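Local coordinates for putative primosome component (Streptococcus pyogenes serotype M3, PDB 2QGZ), which probably binds ATP through a P-loop NTPase fold and probably serves as a helicase loader of the primosome, at residues I140-F143 and V144-Y147; L187-P190 and S191-D195. All coordinates share one frame; numbering follows the deposited sequence.

How the contacts relate
Both contacts are local, each made within one continuous run of chain, and they lie on opposite sides of the centre of the molecule. Their centres are 27 Å apart and their nearest atoms about 14 Å apart, so neither touches the other. Contact 1 (140-143 with 144-147) lies around the C-terminal end of helix 131-146, which packs against helix 165-179. Contact 2 (187-190 with 191-195) comes later in the chain, where strand 184-188 of the parallel sheet passes directly into helix 189-197. In contact 2 the side chain of His188 lies near, without touching, the residues of a probable Walker A loop, Gly159 to Ser166.

Contact 1: I140-F143 and V144-Y147; sequences ILDF and VEQY
The rings of Phe143 and Tyr147, four residues apart, lie side by side and point the same way. Their planes are inclined at 38° and their centroids are 6.0 Å apart, so each meets the other obliquely; the closest atoms are Phe143 CE2 and Tyr147 CD2, at 4.0 Å. Both rings leave the backbone with CG anti to N (chi1 -173° and -177°) and run alongside one another. Phe143 also meets Phe252 edge-to-face, while Tyr147 rests on Gln152 and Pro216. Phe143 lies in the last turns of helix 131-146, whose inner side, with Ile140, Phe143 and Val144, packs on helix 165-179 in the P-loop NTPase-like domain. Regular i to i+4 bonds carry the helix through here: Val144 N to Ile140 O, Glu145 N to Leu141 O at 3.0 Å, and Gln146 N to Asp142 O at 2.8 Å. The side chain of Gln146 runs extended back along the helix, past Asp142 O (CG 3.2 Å away), bringing OE1 to 3.9 Å from Asp142 CB. On this more exposed side the carboxylates of Asp142 and Glu145 come near each other, OD1 and OE2 4.4 Å apart, like charges whose proximity is probably mildly unfavourable.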
loop_
_atom_site.group_PDB
_atom_site.type_symbol
_atom_site.label_atom_id
_atom_site.label_comp_id
_atom_site.label_asym_id
_atom_site.label_seq_id
_atom_site.Cartn_x
_atom_site.Cartn_y
_atom_site.Cartn_z
ATOM N N ILE A 140 -11.215 3.990 -3.237
ATOM C CA ILE A 140 -10.819 2.600 -3.375
ATOM C C ILE A 140 -11.736 1.890 -4.391
ATOM O O ILE A 140 -11.285 1.038 -5.149
ATOM C CB ILE A 140 -10.852 1.888 -1.987
ATOM C CG1 ILE A 140 -9.427 1.661 -1.505
ATOM C CG2 ILE A 140 -11.596 0.570 -2.043
ATOM C CD1 ILE A 140 -8.723 2.931 -1.094
ATOM N N LEU A 141 -13.016 2.257 -4.418
ATOM C CA LEU A 141 -13.949 1.639 -5.356
ATOM C C LEU A 141 -13.696 2.114 -6.782
ATOM O O LEU A 141 -13.870 1.352 -7.730
ATOM C CB LEU A 141 -15.400 1.931 -4.961
ATOM C CG LEU A 141 -15.849 1.355 -3.620
ATOM C CD1 LEU A 141 -17.339 1.617 -3.435
ATOM C CD2 LEU A 141 -15.556 -0.138 -3.571
ATOM N N ASP A 142 -13.295 3.372 -6.936
ATOM C CA ASP A 142 -12.998 3.900 -8.263
ATOM C C ASP A 142 -11.781 3.191 -8.827
ATOM O O ASP A 142 -11.730 2.876 -10.017
ATOM C CB ASP A 142 -12.698 5.398 -8.215
ATOM C CG ASP A 142 -13.932 6.231 -7.931
ATOM O OD1 ASP A 142 -15.041 5.835 -8.383
ATOM O OD2 ASP A 142 -13.784 7.289 -7.270
ATOM N N PHE A 143 -10.800 2.944 -7.967
ATOM C CA PHE A 143 -9.579 2.286 -8.393
ATOM C C PHE A 143 -9.865 0.892 -8.928
ATOM O O PHE A 143 -9.412 0.531 -10.010
ATOM C CB PHE A 143 -8.581 2.176 -7.241
ATOM C CG PHE A 143 -7.242 1.652 -7.673
ATOM C CD1 PHE A 143 -6.250 2.522 -8.113
ATOM C CD2 PHE A 143 -6.999 0.277 -7.707
ATOM C CE1 PHE A 143 -5.034 2.031 -8.586
ATOM C CE2 PHE A 143 -5.793 -0.223 -8.174
ATOM C CZ PHE A 143 -4.803 0.657 -8.619
ATOM N N VAL A 144 -10.605 0.103 -8.161
ATOM C CA VAL A 144 -10.943 -1.249 -8.579
ATOM C C VAL A 144 -11.757 -1.227 -9.874
ATOM O O VAL A 144 -11.478 -1.970 -10.809
ATOM C CB VAL A 144 -11.758 -1.976 -7.489
ATOM C CG1 VAL A 144 -12.291 -3.294 -8.022
ATOM C CG2 VAL A 144 -10.892 -2.217 -6.275
ATOM N N GLU A 145 -12.754 -0.358 -9.921
ATOM C CA GLU A 145 -13.629 -0.247 -11.079
ATOM C C GLU A 145 -12.891 0.204 -12.349
ATOM O O GLU A 145 -13.152 -0.301 -13.444
ATOM C CB GLU A 145 -14.764 0.725 -10.738
ATOM C CG GLU A 145 -16.006 0.602 -11.585
ATOM C CD GLU A 145 -17.109 1.576 -11.166
ATOM O OE1 GLU A 145 -18.156 1.610 -11.846
ATOM O OE2 GLU A 145 -16.933 2.306 -10.165
ATOM N N GLN A 146 -11.955 1.137 -12.192
ATOM C CA GLN A 146 -11.196 1.674 -13.318
ATOM C C GLN A 146 -9.881 0.955 -13.661
ATOM O O GLN A 146 -9.175 1.369 -14.571
ATOM C CB GLN A 146 -10.921 3.158 -13.067
ATOM C CG GLN A 146 -12.183 3.990 -12.994
ATOM C CD GLN A 146 -11.981 5.341 -12.327
ATOM O OE1 GLN A 146 -12.950 6.044 -12.038
ATOM N NE2 GLN A 146 -10.727 5.710 -12.074
ATOM N N TYR A 147 -9.557 -0.118 -12.948
ATOM C CA TYR A 147 -8.319 -0.844 -13.212
ATOM C C TYR A 147 -8.403 -1.775 -14.426
ATOM O O TYR A 147 -9.315 -2.592 -14.536
ATOM C CB TYR A 147 -7.905 -1.658 -11.982
ATOM C CG TYR A 147 -6.592 -2.380 -12.164
ATOM C CD1 TYR A 147 -6.539 -3.634 -12.775
ATOM C CD2 TYR A 147 -5.392 -1.776 -11.788
ATOM C CE1 TYR A 147 -5.321 -4.265 -13.012
ATOM C CE2 TYR A 147 -4.166 -2.394 -12.024
ATOM C CZ TYR A 147 -4.136 -3.637 -12.637
ATOM O OH TYR A 147 -2.925 -4.237 -12.885
#

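Contact 2: L187-P190 and S191-D195; sequences LHFP and SFAID
This is a strand-to-helix junction, in which His188, the last residue of strand 184-188, stands at the N-cap of helix 189-197. Its carbonyl oxygen takes two amides of the first turn: Phe192 N at 3.1 Å, and Ser191 N in a weak, more bent bond. The imidazole adds a side-chain link, with ND1 and Ser191 OG 3.0 Å apart in a nearly straight hydrogen bond (163°) made at the ring edge, while Pro190 CD sits 3.9 Å above the plane of the ring, over its centre. The far nitrogen, NE2, bonds weakly to Asp222 OD1, so the imidazole is held at both nitrogens. Ala193 N continues the helix with a bond of 2.8 Å to Phe189 O.

On the buried side, Leu187 sets CD1 over one face of Phe192, 3.9 Å from the ring centroid and displaced toward the rim, in a CH-pi contact; its closest ring atom is Phe192 CD1, at 3.5 Å. CG anti to the backbone N (chi1 174°) carries the Phe192 ring beneath this methyl. Phe192 also touches Ile240 of helix 237-247, and Phe189 meets Leu237 of the same helix. Leu187 itself is paired through its backbone with strand 217-221. A parallel strand running straight into a helix, with the His188 side chain near a probable Walker A loop, fits the alpha/beta architecture of P-loop NTPases.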
loop_
_atom_site.group_PDB
_atom_site.type_symbol
_atom_site.label_atom_id
_atom_site.label_comp_id
_atom_site.label_asym_id
_atom_site.label_seq_id
_atom_site.Cartn_x
_atom_site.Cartn_y
_atom_site.Cartn_z
ATOM N N LEU A 187 2.889 -5.247 1.870
ATOM C CA LEU A 187 4.180 -5.341 2.521
ATOM C C LEU A 187 4.337 -4.417 3.723
ATOM O O LEU A 187 4.038 -3.229 3.643
ATOM C CB LEU A 187 5.249 -5.048 1.467
ATOM C CG LEU A 187 6.712 -4.816 1.821
ATOM C CD1 LEU A 187 7.567 -5.165 0.614
ATOM C CD2 LEU A 187 6.928 -3.364 2.245
ATOM N N HIS A 188 4.798 -4.965 4.842
ATOM C CA HIS A 188 5.010 -4.155 6.035
ATOM C C HIS A 188 6.414 -3.573 5.894
ATOM O O HIS A 188 7.400 -4.248 6.183
ATOM C CB HIS A 188 4.916 -5.015 7.296
ATOM C CG HIS A 188 4.935 -4.221 8.565
ATOM N ND1 HIS A 188 5.927 -4.354 9.513
ATOM C CD2 HIS A 188 4.089 -3.272 9.034
ATOM C CE1 HIS A 188 5.689 -3.522 10.514
ATOM N NE2 HIS A 188 4.580 -2.854 10.247
ATOM N N PHE A 189 6.491 -2.320 5.450
ATOM C CA PHE A 189 7.772 -1.657 5.215
ATOM C C PHE A 189 8.842 -1.768 6.307
ATOM O O PHE A 189 9.962 -2.204 6.032
ATOM C CB PHE A 189 7.568 -0.176 4.872
ATOM C CG PHE A 189 8.797 0.468 4.310
ATOM C CD1 PHE A 189 9.274 0.100 3.055
ATOM C CD2 PHE A 189 9.523 1.392 5.059
ATOM C CE1 PHE A 189 10.459 0.635 2.558
ATOM C CE2 PHE A 189 10.712 1.937 4.569
ATOM C CZ PHE A 189 11.180 1.557 3.320
ATOM N N PRO A 190 8.525 -1.361 7.549
ATOM C CA PRO A 190 9.523 -1.452 8.625
ATOM C C PRO A 190 10.226 -2.818 8.707
ATOM O O PRO A 190 11.421 -2.885 8.995
ATOM C CB PRO A 190 8.709 -1.136 9.873
ATOM C CG PRO A 190 7.706 -0.142 9.357
ATOM C CD PRO A 190 7.271 -0.765 8.045
ATOM N N SER A 191 9.492 -3.899 8.447
ATOM C CA SER A 191 10.069 -5.243 8.494
ATOM C C SER A 191 10.847 -5.573 7.227
ATOM O O SER A 191 11.847 -6.283 7.275
ATOM C CB SER A 191 8.978 -6.294 8.695
ATOM O OG SER A 191 8.302 -6.079 9.917
ATOM N N PHE A 192 10.377 -5.066 6.095
ATOM C CA PHE A 192 11.040 -5.300 4.819
ATOM C C PHE A 192 12.395 -4.591 4.825
ATOM O O PHE A 192 13.398 -5.152 4.398
ATOM C CB PHE A 192 10.172 -4.757 3.685
ATOM C CG PHE A 192 10.821 -4.806 2.334
ATOM C CD1 PHE A 192 10.854 -5.989 1.607
ATOM C CD2 PHE A 192 11.379 -3.656 1.778
ATOM C CE1 PHE A 192 11.430 -6.027 0.336
ATOM C CE2 PHE A 192 11.960 -3.678 0.509
ATOM C CZ PHE A 192 11.985 -4.866 -0.216
ATOM N N ALA A 193 12.409 -3.355 5.318
ATOM C CA ALA A 193 13.632 -2.565 5.380
ATOM C C ALA A 193 14.710 -3.321 6.145
ATOM O O ALA A 193 15.815 -3.522 5.638
ATOM C CB ALA A 193 13.356 -1.220 6.053
ATOM N N ILE A 194 14.380 -3.735 7.367
ATOM C CA ILE A 194 15.305 -4.475 8.216
ATOM C C ILE A 194 15.733 -5.813 7.602
ATOM O O ILE A 194 16.917 -6.145 7.603
ATOM C CB ILE A 194 14.684 -4.739 9.610
ATOM C CG1 ILE A 194 14.554 -3.422 10.374
ATOM C CG2 ILE A 194 15.538 -5.727 10.393
ATOM C CD1 ILE A 194 13.998 -3.574 11.768
ATOM N N ASP A 195 14.779 -6.579 7.081
ATOM C CA ASP A 195 15.101 -7.870 6.479
ATOM C C ASP A 195 15.949 -7.746 5.211
ATOM O O ASP A 195 16.759 -8.625 4.906
ATOM C CB ASP A 195 13.822 -8.651 6.171
ATOM C CG ASP A 195 13.082 -9.076 7.430
ATOM O OD1 ASP A 195 13.744 -9.611 8.347
ATOM O OD2 ASP A 195 11.844 -8.884 7.503
#